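Local coordinates for protein lysine-sensitive aspartokinase 3 (PDB 2J0W) that catalyses the ATP-dependent phosphorylation of L-aspartate to 4-phospho-L-aspartate, the first step of lysine biosynthesis, under allosteric feedback inhibition by lysine, at residues L110-V115 against R192-G197; F152-P157 against D354-T359. All coordinates share one frame; numbering follows the deposited sequence.

Interaction 1 of 2, residues L110-V115 against R192-G197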
# COMPACT_ATOMS: atom_id res chain seq x y z
N LEU A 110 5.94 25.26 25.92
CA LEU A 110 6.83 26.36 26.26
C LEU A 110 7.49 26.83 24.96
O LEU A 110 7.65 28.03 24.72
CB LEU A 110 7.90 25.90 27.26
CG LEU A 110 8.97 26.93 27.64
CD1 LEU A 110 8.31 28.17 28.23
CD2 LEU A 110 9.93 26.31 28.64
N THR A 111 7.85 25.86 24.12
CA THR A 111 8.48 26.14 22.83
C THR A 111 7.57 26.99 21.91
O THR A 111 8.01 27.99 21.33
CB THR A 111 8.84 24.82 22.14
OG1 THR A 111 9.98 24.24 22.80
CG2 THR A 111 9.15 25.06 20.67
N ASP A 112 6.30 26.59 21.80
CA ASP A 112 5.35 27.34 20.97
C ASP A 112 5.24 28.77 21.49
O ASP A 112 5.17 29.72 20.71
CB ASP A 112 3.96 26.68 20.98
CG ASP A 112 3.76 25.69 19.84
OD1 ASP A 112 4.76 25.28 19.21
OD2 ASP A 112 2.60 25.31 19.57
N GLU A 113 5.22 28.91 22.81
CA GLU A 113 5.09 30.23 23.43
C GLU A 113 6.32 31.10 23.23
O GLU A 113 6.22 32.31 23.01
CB GLU A 113 4.82 30.10 24.92
CG GLU A 113 4.89 31.44 25.66
CD GLU A 113 3.92 32.47 25.12
OE1 GLU A 113 2.73 32.15 24.94
OE2 GLU A 113 4.35 33.62 24.89
N LEU A 114 7.49 30.49 23.31
CA LEU A 114 8.72 31.25 23.13
C LEU A 114 8.92 31.51 21.65
O LEU A 114 9.25 32.62 21.24
CB LEU A 114 9.89 30.45 23.70
CG LEU A 114 11.21 31.18 23.86
CD1 LEU A 114 12.17 30.30 24.63
CD2 LEU A 114 11.78 31.53 22.51
N VAL A 115 8.71 30.49 20.82
CA VAL A 115 8.93 30.69 19.40
C VAL A 115 7.95 31.67 18.79
O VAL A 115 8.25 32.31 17.80
CB VAL A 115 8.88 29.38 18.60
CG1 VAL A 115 8.77 29.69 17.12
CG2 VAL A 115 10.16 28.56 18.85
N ARG A 192 -3.49 29.46 25.94
CA ARG A 192 -2.08 29.17 25.68
C ARG A 192 -1.75 29.31 24.21
O ARG A 192 -2.58 29.02 23.35
CB ARG A 192 -1.77 27.75 26.15
CG ARG A 192 -2.08 27.56 27.63
CD ARG A 192 -1.63 26.22 28.14
NE ARG A 192 -2.51 25.13 27.70
CZ ARG A 192 -2.23 23.85 27.89
NH1 ARG A 192 -1.10 23.50 28.51
NH2 ARG A 192 -3.08 22.91 27.48
N THR A 193 -0.53 29.77 23.92
CA THR A 193 -0.09 29.98 22.54
C THR A 193 0.32 28.69 21.85
O THR A 193 0.95 27.82 22.46
CB THR A 193 1.10 30.96 22.46
OG1 THR A 193 0.79 32.15 23.19
CG2 THR A 193 1.36 31.35 21.01
N THR A 194 -0.05 28.57 20.58
CA THR A 194 0.28 27.39 19.77
C THR A 194 0.92 27.84 18.47
O THR A 194 0.87 29.02 18.12
CB THR A 194 -0.96 26.60 19.40
OG1 THR A 194 -1.88 27.48 18.71
CG2 THR A 194 -1.63 26.02 20.65
N THR A 195 1.51 26.90 17.74
CA THR A 195 2.08 27.20 16.43
C THR A 195 1.56 26.12 15.49
O THR A 195 1.22 25.02 15.95
CB THR A 195 3.62 27.17 16.44
OG1 THR A 195 4.08 25.85 16.77
CG2 THR A 195 4.14 28.18 17.44
N LEU A 196 1.48 26.42 14.20
CA LEU A 196 0.96 25.45 13.22
C LEU A 196 2.01 24.49 12.66
O LEU A 196 1.68 23.60 11.88
CB LEU A 196 0.29 26.21 12.06
CG LEU A 196 -0.75 27.23 12.53
CD1 LEU A 196 -0.94 28.31 11.47
CD2 LEU A 196 -2.07 26.51 12.85
N GLY A 197 3.27 24.65 13.06
CA GLY A 197 4.30 23.78 12.54
C GLY A 197 5.16 24.55 11.56
O GLY A 197 4.67 25.48 10.91
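D112 and E113, neighbours on one turn of helix 108-131, reach across to T193 and T195 of strand 193-195, whose axis runs almost perpendicular to the helix (87°) at 6.7 Å. D112 carries most of the contact, and its two carboxylate oxygens divide the work. OD1 accepts the hydroxyl proton of T195, with OG1 2.6 Å away and lying above the carboxylate plane, 53° out of it. OD2 takes the backbone N of T195 in a weak, bent bond of 2.7 Å and sits 3.1 Å from T194 CA; G153 N also binds OD2. T195 suits its place because OG1, set between the backbone N and the carbonyl carbon (chi1 62°), faces OD1, while CG2 lies 3.5 Å from the same oxygen. An alanine in place of D112 would probably leave the N and hydroxyl of T195, and G153 N, without their common acceptor, and the strand less firmly held against the helix.

One residue on, E113 starts off to one side of the strand, and only its carboxylate reaches T193. CG stands anti to the backbone N, the chain bends at chi2, and OE1 receives T193 OG1 at 2.6 Å on its syn side but tilted out of the carboxylate plane. The two side chains cross at about a right angle, and R143 gives T193 OG1 a second partner. A glutamate fits here because it has the length to reach a hydroxyl that lies beyond the helix surface.

Both acids of the helix thus meet neutral hydroxyl and amide donors, not a cation of the strand. Three donors, one of them weak, share the buried carboxylate of D112 and probably stabilise it; the side chain of T195 is about 7 Å from the bound aspartate.

Interaction 2 of 2, residues F152-P157 against D354-T359; sequences FGRAEP and DTTGST
The contact joins two irregular loops across a domain boundary, one from the amino acid kinase domain and the other from the ACT-containing regulatory part. G153 O is the main acceptor: T359 N donates to it at 2.7 Å with an N-H...O angle of 161°. T359 OG1 lies 3.0 Å from G153 O, but its stronger partner is T195 OG1. S358 adds a CA-H...O contact to this carbonyl, and its OG comes within 3.3 Å of G153 CA. Glycine suits that spot, since a beta carbon would collide with the serine hydroxyl and phi is positive.

R154 spans the other end. Its chain runs extended from CG to NE and carries the guanidinium across T356 at about a right angle, where NH1 donates to T356 O at 3.2 Å in a bent bond (135°). The carbonyl O lies at the guanidinium edge, somewhat tilted from its plane. Arginine has the length and N-H donors to reach a carbonyl of the other loop. T356 OG1 accepts S358 N at 3.1 Å, a role threonine's hydroxyl can fill. The ST turn, with G357 at positive phi, belongs to an interdomain contact between two loops beside the aspartate site.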
# COMPACT_ATOMS: atom_id res chain seq x y z
N PHE A 152 0.41 21.09 20.65
CA PHE A 152 1.52 22.03 20.48
C PHE A 152 2.63 21.54 19.55
O PHE A 152 2.97 20.36 19.53
CB PHE A 152 2.12 22.40 21.84
CG PHE A 152 1.15 23.07 22.78
CD1 PHE A 152 0.40 22.31 23.68
CD2 PHE A 152 0.98 24.45 22.75
CE1 PHE A 152 -0.50 22.93 24.55
CE2 PHE A 152 0.09 25.08 23.62
CZ PHE A 152 -0.67 24.33 24.53
N GLY A 153 3.20 22.47 18.78
CA GLY A 153 4.25 22.13 17.84
C GLY A 153 3.71 22.05 16.42
O GLY A 153 4.43 22.32 15.45
N ARG A 154 2.44 21.67 16.31
CA ARG A 154 1.78 21.58 15.02
C ARG A 154 0.28 21.53 15.28
O ARG A 154 -0.39 20.56 14.95
CB ARG A 154 2.25 20.34 14.26
CG ARG A 154 2.14 19.06 15.03
CD ARG A 154 2.91 17.96 14.32
NE ARG A 154 2.43 16.63 14.69
CZ ARG A 154 2.99 15.50 14.28
NH1 ARG A 154 4.07 15.53 13.49
NH2 ARG A 154 2.47 14.33 14.64
N ALA A 155 -0.21 22.60 15.89
CA ALA A 155 -1.62 22.73 16.23
C ALA A 155 -2.48 22.71 14.98
O ALA A 155 -2.05 23.14 13.92
CB ALA A 155 -1.86 24.03 17.00
N GLU A 156 -3.69 22.21 15.10
CA GLU A 156 -4.60 22.13 13.97
C GLU A 156 -5.72 23.15 14.13
O GLU A 156 -6.39 23.20 15.17
CB GLU A 156 -5.17 20.73 13.87
CG GLU A 156 -4.10 19.66 13.68
CD GLU A 156 -4.61 18.27 14.01
OE1 GLU A 156 -5.79 18.00 13.71
OE2 GLU A 156 -3.83 17.46 14.56
N PRO A 157 -5.93 23.97 13.10
CA PRO A 157 -6.96 25.02 13.08
C PRO A 157 -8.41 24.56 13.20
O PRO A 157 -8.79 23.56 12.62
CB PRO A 157 -6.70 25.75 11.76
CG PRO A 157 -6.12 24.68 10.89
CD PRO A 157 -5.18 23.96 11.83
N ASP A 354 7.22 10.25 7.22
CA ASP A 354 7.84 11.57 7.04
C ASP A 354 8.17 12.18 8.40
O ASP A 354 7.62 11.79 9.42
CB ASP A 354 6.87 12.47 6.27
CG ASP A 354 7.41 13.86 6.04
OD1 ASP A 354 8.65 13.99 5.84
OD2 ASP A 354 6.61 14.81 6.05
N THR A 355 9.09 13.14 8.42
CA THR A 355 9.44 13.78 9.68
C THR A 355 8.19 14.52 10.15
O THR A 355 7.26 14.76 9.38
CB THR A 355 10.58 14.79 9.53
OG1 THR A 355 10.23 15.76 8.52
CG2 THR A 355 11.88 14.05 9.16
N THR A 356 8.19 14.90 11.42
CA THR A 356 7.04 15.58 12.02
C THR A 356 6.68 16.94 11.43
O THR A 356 5.49 17.25 11.25
CB THR A 356 7.27 15.75 13.53
OG1 THR A 356 8.41 16.61 13.74
CG2 THR A 356 7.54 14.40 14.19
N GLY A 357 7.69 17.75 11.14
CA GLY A 357 7.40 19.09 10.65
C GLY A 357 6.93 19.91 11.85
O GLY A 357 6.43 21.03 11.71
N SER A 358 7.09 19.35 13.05
CA SER A 358 6.67 20.04 14.25
C SER A 358 7.66 21.15 14.60
O SER A 358 8.83 21.09 14.25
CB SER A 358 6.57 19.08 15.42
OG SER A 358 6.34 19.82 16.61
N THR A 359 7.16 22.17 15.30
CA THR A 359 7.97 23.30 15.72
C THR A 359 9.01 22.85 16.74
O THR A 359 10.09 23.44 16.85
CB THR A 359 7.07 24.38 16.33
OG1 THR A 359 6.13 24.81 15.36
CG2 THR A 359 7.90 25.56 16.80

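Interactions 1 and 2 lie with their centres 10 Å apart, and their segments alternate along the chain: 110-115, 152-157, 192-197, then 354-359. Three of the four belong to the amino acid kinase domain; the last comes from the ACT region. They meet directly, for T195 OG1 and T359 OG1 are 2.7 Å apart in a probable hydrogen bond, and A155 N pairs with T195 O. Helix 108-131, strand 193-195 and both loops thus form one continuous polar network close to the bound aspartate. Such a connection is consistent with a route by which movement of the regulatory part could be felt at the substrate site.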